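PDB 3DJE: fructosyl amine: oxygen oxidoreductase, which oxidatively deglycates fructosyl amino acids, products of the Amadori rearrangement, with bound FAD as cofactor and molecular oxygen as co-substrate. Local coordinates for residues 19-24 with 376-381; 229-234 with 358-363. One frame throughout, in Å; residues are numbered along the deposited sequence. Where two conformers were deposited one is given.

Contact 1: residues 19-24 with 376-381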
ATOM      1  N   THR A  19     -11.778  -4.340   1.616  1.00  8.86           N
ATOM      2  CA  THR A  19     -12.807  -3.776   0.743  1.00 10.02           C
ATOM      3  C   THR A  19     -12.855  -4.526  -0.590  1.00  9.33           C
ATOM      4  O   THR A  19     -13.950  -4.853  -1.088  1.00  9.01           O
ATOM      5  CB  THR A  19     -12.651  -2.265   0.563  1.00 10.72           C
ATOM      6  OG1 THR A  19     -12.890  -1.637   1.821  1.00 12.51           O
ATOM      7  CG2 THR A  19     -13.658  -1.707  -0.449  1.00 11.23           C
ATOM      8  N   SER A  20     -11.680  -4.823  -1.158  1.00  8.90           N
ATOM      9  CA  SER A  20     -11.633  -5.598  -2.411  1.00  9.04           C
ATOM     10  C   SER A  20     -12.345  -6.949  -2.230  1.00  8.94           C
ATOM     11  O   SER A  20     -13.152  -7.396  -3.087  1.00  8.91           O
ATOM     12  CB  SER A  20     -10.194  -5.854  -2.850  1.00  9.75           C
ATOM     13  OG  SER A  20     -10.196  -6.302  -4.196  1.00 10.05           O
ATOM     14  N   THR A  21     -12.049  -7.596  -1.105  1.00  8.76           N
ATOM     15  CA  THR A  21     -12.657  -8.875  -0.783  1.00  8.90           C
ATOM     16  C   THR A  21     -14.182  -8.746  -0.644  1.00  8.78           C
ATOM     17  O   THR A  21     -14.931  -9.567  -1.191  1.00  9.44           O
ATOM     18  CB  THR A  21     -12.013  -9.495   0.466  1.00  8.96           C
ATOM     19  OG1 THR A  21     -10.607  -9.657   0.238  1.00 10.52           O
ATOM     20  CG2 THR A  21     -12.597 -10.879   0.721  1.00  8.79           C
ATOM     21  N   ALA A  22     -14.637  -7.713   0.070  1.00  8.29           N
ATOM     22  CA  ALA A  22     -16.073  -7.468   0.240  1.00  9.02           C
ATOM     23  C   ALA A  22     -16.772  -7.301  -1.109  1.00  9.28           C
ATOM     24  O   ALA A  22     -17.822  -7.906  -1.366  1.00  9.92           O
ATOM     25  CB  ALA A  22     -16.295  -6.252   1.123  1.00  9.28           C
ATOM     26  N   LEU A  23     -16.159  -6.500  -1.978  1.00  9.09           N
ATOM     27  CA  LEU A  23     -16.690  -6.240  -3.312  1.00  9.54           C
ATOM     28  C   LEU A  23     -16.796  -7.518  -4.118  1.00  9.63           C
ATOM     29  O   LEU A  23     -17.848  -7.793  -4.727  1.00 10.20           O
ATOM     30  CB  LEU A  23     -15.809  -5.219  -4.039  1.00  9.49           C
ATOM     31  CG  LEU A  23     -16.248  -4.917  -5.477  1.00 10.06           C
ATOM     32  CD1 LEU A  23     -17.650  -4.283  -5.498  1.00 14.09           C
ATOM     33  CD2 LEU A  23     -15.199  -4.024  -6.163  1.00 11.07           C
ATOM     34  N   HIS A  24     -15.718  -8.307  -4.125  1.00  9.49           N
ATOM     35  CA  HIS A  24     -15.712  -9.530  -4.919  1.00 10.26           C
ATOM     36  C   HIS A  24     -16.616 -10.616  -4.364  1.00  9.94           C
ATOM     37  O   HIS A  24     -17.246 -11.335  -5.142  1.00 10.52           O
ATOM     38  CB  HIS A  24     -14.293  -9.985  -5.215  1.00 10.97           C
ATOM     39  CG  HIS A  24     -13.619  -9.108  -6.215  1.00 11.54           C
ATOM     40  ND1 HIS A  24     -13.949  -9.134  -7.554  1.00 14.31           N
ATOM     41  CD2 HIS A  24     -12.679  -8.142  -6.074  1.00 10.34           C
ATOM     42  CE1 HIS A  24     -13.212  -8.245  -8.202  1.00 13.76           C
ATOM     43  NE2 HIS A  24     -12.441  -7.625  -7.325  1.00 11.97           N
ATOM     44  N   LEU A 376      -8.755 -13.074  -5.761  1.00 12.46           N
ATOM     45  CA  LEU A 376      -7.762 -14.056  -5.340  1.00 12.39           C
ATOM     46  C   LEU A 376      -7.999 -14.495  -3.882  1.00 11.55           C
ATOM     47  O   LEU A 376      -7.847 -15.660  -3.541  1.00 11.27           O
ATOM     48  CB  LEU A 376      -6.349 -13.497  -5.516  1.00 12.36           C
ATOM     49  CG  LEU A 376      -5.199 -14.457  -5.224  1.00 14.03           C
ATOM     50  CD1 LEU A 376      -5.237 -15.706  -6.153  1.00 16.68           C
ATOM     51  CD2 LEU A 376      -3.865 -13.707  -5.338  1.00 13.69           C
ATOM     52  N   ILE A 377      -8.413 -13.555  -3.043  1.00 10.66           N
ATOM     53  CA  ILE A 377      -8.703 -13.860  -1.644  1.00 10.80           C
ATOM     54  C   ILE A 377      -9.966 -14.742  -1.536  1.00 11.33           C
ATOM     55  O   ILE A 377     -10.024 -15.699  -0.740  1.00 11.50           O
ATOM     56  CB  ILE A 377      -8.831 -12.559  -0.793  1.00 10.74           C
ATOM     57  CG1 ILE A 377      -7.475 -11.810  -0.755  1.00 10.25           C
ATOM     58  CG2 ILE A 377      -9.357 -12.887   0.620  1.00 11.17           C
ATOM     59  CD1 ILE A 377      -7.564 -10.346  -0.319  1.00 11.29           C
ATOM     60  N   VAL A 378     -10.976 -14.426  -2.347  1.00 10.82           N
ATOM     61  CA  VAL A 378     -12.177 -15.291  -2.424  1.00 11.26           C
ATOM     62  C   VAL A 378     -11.793 -16.676  -2.983  1.00 11.51           C
ATOM     63  O   VAL A 378     -12.247 -17.698  -2.481  1.00 11.83           O
ATOM     64  CB  VAL A 378     -13.331 -14.637  -3.194  1.00 11.78           C
ATOM     65  CG1 VAL A 378     -14.541 -15.598  -3.293  1.00 11.83           C
ATOM     66  CG2 VAL A 378     -13.780 -13.360  -2.473  1.00 11.88           C
ATOM     67  N   ASP A 379     -10.952 -16.706  -4.020  1.00 12.81           N
ATOM     68  CA  ASP A 379     -10.467 -17.979  -4.541  1.00 13.67           C
ATOM     69  C   ASP A 379      -9.817 -18.832  -3.445  1.00 14.48           C
ATOM     70  O   ASP A 379     -10.011 -20.044  -3.389  1.00 14.35           O
ATOM     71  CB  ASP A 379      -9.490 -17.751  -5.685  1.00 14.22           C
ATOM     72  CG  ASP A 379     -10.181 -17.377  -6.996  1.00 16.43           C
ATOM     73  OD1 ASP A 379     -11.434 -17.477  -7.118  1.00 19.25           O
ATOM     74  OD2 ASP A 379      -9.442 -16.988  -7.930  1.00 18.66           O
ATOM     75  N   ALA A 380      -9.053 -18.193  -2.563  1.00 14.08           N
ATOM     76  CA  ALA A 380      -8.426 -18.920  -1.465  1.00 14.74           C
ATOM     77  C   ALA A 380      -9.485 -19.562  -0.571  1.00 15.82           C
ATOM     78  O   ALA A 380      -9.370 -20.731  -0.208  1.00 15.58           O
ATOM     79  CB  ALA A 380      -7.505 -18.005  -0.668  1.00 14.50           C
HETATM   80  N   MSE A 381     -10.525 -18.805  -0.226  0.50 17.11           N
HETATM   81  CA  MSE A 381     -11.605 -19.357   0.596  0.50 20.17           C
HETATM   82  C   MSE A 381     -12.227 -20.561  -0.098  0.50 18.48           C
HETATM   83  O   MSE A 381     -12.455 -21.599   0.527  0.50 18.34           O
HETATM   84  CB  MSE A 381     -12.685 -18.315   0.904  0.50 19.64           C
HETATM   85  CG  MSE A 381     -13.738 -18.843   1.879  0.50 22.29           C
HETATM   86 SE   MSE A 381     -15.478 -17.950   1.869  0.50 29.97          SE
HETATM   87  CE  MSE A 381     -15.889 -17.982  -0.027  0.50 26.76           C
TER
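T21 and I377 form the closest part of this helix-helix contact, their side chains crossing at about a right angle. T21 presents both branches: CG2 lies 3.8 Å from I377 CG2, while OG1 has I377 CD1 at only 3.2 Å, a tight approach for a hydroxyl and a methyl. V378 adds a second, looser patch one residue on, where its CG2 stands 4.2 Å from T21 CG2 and 4.4 Å from H24 CB.

The polar groups are satisfied away from the 376-381 segment. With T21 OG1 lying beside its own backbone N (chi1 -58°), the hydroxyl is hydrogen-bonded to W17 O, one turn back in the same helix. S20 OG, in plane at the edge of the H24 ring, bonds to L370 O and G374 N, and H24 NE2 to P371 O, so S20 and H24 also bond to the residues that lead into helix 373-382 and to its first turn.

The short axes pass 9.3 Å apart and cross at -68°. Helix 16-27 follows strand 9-12 and includes G18, the last glycine of a pattern consistent with a Rossmann-type GxGxxG turn at the FAD. No hydrogen bond joins the two segments: with W17 O as acceptor, the T21 hydroxyl can pack against the I377 methyls without needing a partner across the contact.

Contact 2: residues 229-234 with 358-363; sequences NQLRPT and LGCGAS
L231 meets the C360-G361 peptide; the other flat group, the R232 guanidinium, belongs to the polar bonding of its own segment. L231 CD2 approaches the peptide obliquely from one side of its plane, 3.8 Å from G361 N and 3.6 Å from G361 CA. At the guanidinium, R232 NE bonds to T234 OG1 at 2.9 Å, the hydroxyl lying 26° out of the plane, while NH2 forms a salt bridge with D339 and NH1 bonds to the carbonyls of W405 and D407.

The leucine straddles the end of strand 356-360. CD1 is anti to CA (chi2 176°) and reaches C360 SG at 4.1 Å, whereas CD2 rests against G361. There the chain leaves the strand with positive phi (60°), and the absence of a side chain allows the methyl close to CA.

The polar atoms are bonded within each segment or to other parts of the chain, not across the contact. T234 OG1 donates to R232 O at 2.8 Å from above the carbonyl plane, and also receives the arginine NE; S363 OG donates to G361 O at 2.9 Å and is bonded to T340 N as well.

The two segments therefore meet through one leucine, while the hydrogen bonds run within the segments and to residues 339-340 and others outside them. L231 thus packs on C360 and G361, just before A362, which touches the FAD.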
ATOM      1  N   ASN A 229       6.444 -15.065  12.470  1.00 15.27           N
ATOM      2  CA  ASN A 229       7.405 -14.083  11.965  1.00 16.17           C
ATOM      3  C   ASN A 229       7.239 -13.743  10.488  1.00 15.17           C
ATOM      4  O   ASN A 229       8.113 -13.114   9.903  1.00 15.95           O
ATOM      5  CB  ASN A 229       8.861 -14.486  12.281  1.00 17.81           C
ATOM      6  CG  ASN A 229       9.106 -14.640  13.778  1.00 20.28           C
ATOM      7  OD1 ASN A 229       8.646 -13.822  14.586  1.00 24.76           O
ATOM      8  ND2 ASN A 229       9.809 -15.701  14.152  1.00 26.40           N
ATOM      9  N   GLN A 230       6.110 -14.124   9.893  1.00 13.90           N
ATOM     10  CA  GLN A 230       5.911 -13.831   8.460  1.00 13.46           C
ATOM     11  C   GLN A 230       5.663 -12.357   8.139  1.00 13.64           C
ATOM     12  O   GLN A 230       5.897 -11.936   7.001  1.00 13.91           O
ATOM     13  CB  GLN A 230       4.783 -14.667   7.870  1.00 12.71           C
ATOM     14  CG  GLN A 230       5.122 -16.129   7.653  1.00 13.07           C
ATOM     15  CD  GLN A 230       3.911 -16.904   7.212  1.00 14.21           C
ATOM     16  OE1 GLN A 230       3.645 -17.032   6.016  1.00 15.72           O
ATOM     17  NE2 GLN A 230       3.145 -17.407   8.178  1.00 15.95           N
ATOM     18  N   LEU A 231       5.192 -11.576   9.113  1.00 13.41           N
ATOM     19  CA  LEU A 231       4.867 -10.163   8.830  1.00 13.30           C
ATOM     20  C   LEU A 231       5.731  -9.182   9.618  1.00 13.56           C
ATOM     21  O   LEU A 231       5.886  -9.342  10.824  1.00 14.09           O
ATOM     22  CB  LEU A 231       3.381  -9.872   9.096  1.00 14.06           C
ATOM     23  CG  LEU A 231       2.313 -10.679   8.338  1.00 14.51           C
ATOM     24  CD1 LEU A 231       0.920 -10.283   8.836  1.00 16.76           C
ATOM     25  CD2 LEU A 231       2.433 -10.439   6.841  1.00 15.71           C
ATOM     26  N   ARG A 232       6.266  -8.164   8.947  1.00 12.81           N
ATOM     27  CA  ARG A 232       6.951  -7.065   9.626  1.00 12.25           C
ATOM     28  C   ARG A 232       6.176  -5.774   9.370  1.00 12.12           C
ATOM     29  O   ARG A 232       6.325  -5.164   8.297  1.00 12.00           O
ATOM     30  CB  ARG A 232       8.397  -6.896   9.127  1.00 12.49           C
ATOM     31  CG  ARG A 232       9.159  -5.801   9.893  1.00 12.83           C
ATOM     32  CD  ARG A 232      10.516  -5.479   9.237  1.00 13.39           C
ATOM     33  NE  ARG A 232      10.349  -4.831   7.934  1.00 12.75           N
ATOM     34  CZ  ARG A 232      11.344  -4.591   7.081  1.00 15.26           C
ATOM     35  NH1 ARG A 232      12.588  -4.973   7.383  1.00 15.06           N
ATOM     36  NH2 ARG A 232      11.101  -3.997   5.907  1.00 12.81           N
ATOM     37  N   PRO A 233       5.346  -5.343  10.339  1.00 11.72           N
ATOM     38  CA  PRO A 233       4.715  -4.029  10.208  1.00 11.75           C
ATOM     39  C   PRO A 233       5.771  -2.940  10.056  1.00 12.38           C
ATOM     40  O   PRO A 233       6.703  -2.857  10.869  1.00 12.75           O
ATOM     41  CB  PRO A 233       3.930  -3.881  11.513  1.00 12.34           C
ATOM     42  CG  PRO A 233       3.631  -5.273  11.917  1.00 11.45           C
ATOM     43  CD  PRO A 233       4.900  -6.031  11.563  1.00 12.30           C
ATOM     44  N   THR A 234       5.632  -2.126   9.005  1.00 11.99           N
ATOM     45  CA  THR A 234       6.635  -1.116   8.649  1.00 12.63           C
ATOM     46  C   THR A 234       5.919   0.113   8.097  1.00 12.87           C
ATOM     47  O   THR A 234       4.852  -0.002   7.472  1.00 12.69           O
ATOM     48  CB  THR A 234       7.643  -1.677   7.622  1.00 12.86           C
ATOM     49  OG1 THR A 234       8.053  -2.986   8.033  1.00 13.48           O
ATOM     50  CG2 THR A 234       8.880  -0.782   7.536  1.00 13.38           C
ATOM     51  N   LEU A 358      -6.483 -15.766   5.171  1.00 11.73           N
ATOM     52  CA  LEU A 358      -5.550 -14.648   5.285  1.00 12.04           C
ATOM     53  C   LEU A 358      -5.561 -13.843   4.003  1.00 12.04           C
ATOM     54  O   LEU A 358      -5.484 -14.419   2.926  1.00 12.67           O
ATOM     55  CB  LEU A 358      -4.112 -15.153   5.513  1.00 12.75           C
ATOM     56  CG  LEU A 358      -3.736 -15.782   6.870  1.00 14.52           C
ATOM     57  CD1 LEU A 358      -4.409 -15.052   8.036  1.00 16.53           C
ATOM     58  CD2 LEU A 358      -4.065 -17.259   6.877  1.00 16.91           C
ATOM     59  N   GLY A 359      -5.642 -12.523   4.110  1.00 12.14           N
ATOM     60  CA  GLY A 359      -5.426 -11.676   2.949  1.00 11.88           C
ATOM     61  C   GLY A 359      -4.544 -10.531   3.380  1.00 12.56           C
ATOM     62  O   GLY A 359      -5.034  -9.454   3.711  1.00 11.94           O
ATOM     63  N   CYS A 360      -3.245 -10.789   3.440  1.00 13.60           N
ATOM     64  CA  CYS A 360      -2.318  -9.778   3.947  1.00 15.31           C
ATOM     65  C   CYS A 360      -0.904  -9.910   3.407  1.00 14.15           C
ATOM     66  O   CYS A 360      -0.693 -10.525   2.365  1.00 14.16           O
ATOM     67  CB  CYS A 360      -2.321  -9.723   5.468  1.00 16.48           C
ATOM     68  SG  CYS A 360      -2.015 -11.306   6.178  1.00 24.43           S
ATOM     69  N   GLY A 361       0.045  -9.284   4.103  1.00 13.33           N
ATOM     70  CA  GLY A 361       1.419  -9.182   3.622  1.00 12.44           C
ATOM     71  C   GLY A 361       1.541  -8.451   2.291  1.00 11.64           C
ATOM     72  O   GLY A 361       2.316  -8.842   1.428  1.00 11.81           O
ATOM     73  N   ALA A 362       0.786  -7.363   2.137  1.00 10.77           N
ATOM     74  CA  ALA A 362       0.840  -6.562   0.904  1.00 11.15           C
ATOM     75  C   ALA A 362       2.214  -5.928   0.660  1.00 10.91           C
ATOM     76  O   ALA A 362       2.496  -5.449  -0.448  1.00 10.69           O
ATOM     77  CB  ALA A 362      -0.245  -5.497   0.914  1.00 11.82           C
ATOM     78  N   SER A 363       3.065  -5.923   1.688  1.00 10.74           N
ATOM     79  CA  SER A 363       4.502  -5.644   1.499  1.00 11.11           C
ATOM     80  C   SER A 363       4.790  -4.275   0.849  1.00 11.11           C
ATOM     81  O   SER A 363       5.746  -4.108   0.064  1.00 11.50           O
ATOM     82  CB  SER A 363       5.164  -6.803   0.737  1.00 11.42           C
ATOM     83  OG  SER A 363       5.056  -8.020   1.474  1.00 12.33           O
TER

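In the fold
From the N terminus, strand 9-12 leads into helix 16-27, whose residues 19-24 meet their partner only some 350 residues later. Before that, the chain reaches 229-234 at the start of strand 232-242, in the larger mixed sheet, and returns with 358-363 at the end of strand 356-360, in the six-stranded sheet. Contact 2 thus closes an inner loop and ties the start of a strand of the larger sheet to the end of one in the six-stranded sheet. Helix 373-382 then closes contact 1, so the loops nest and do not cross. The contacts, with centres about 17 Å apart, touch directly: I377 CD1 lies 4.1 Å from G359 CA, setting the late helix against the strand that precedes it, close to the FAD.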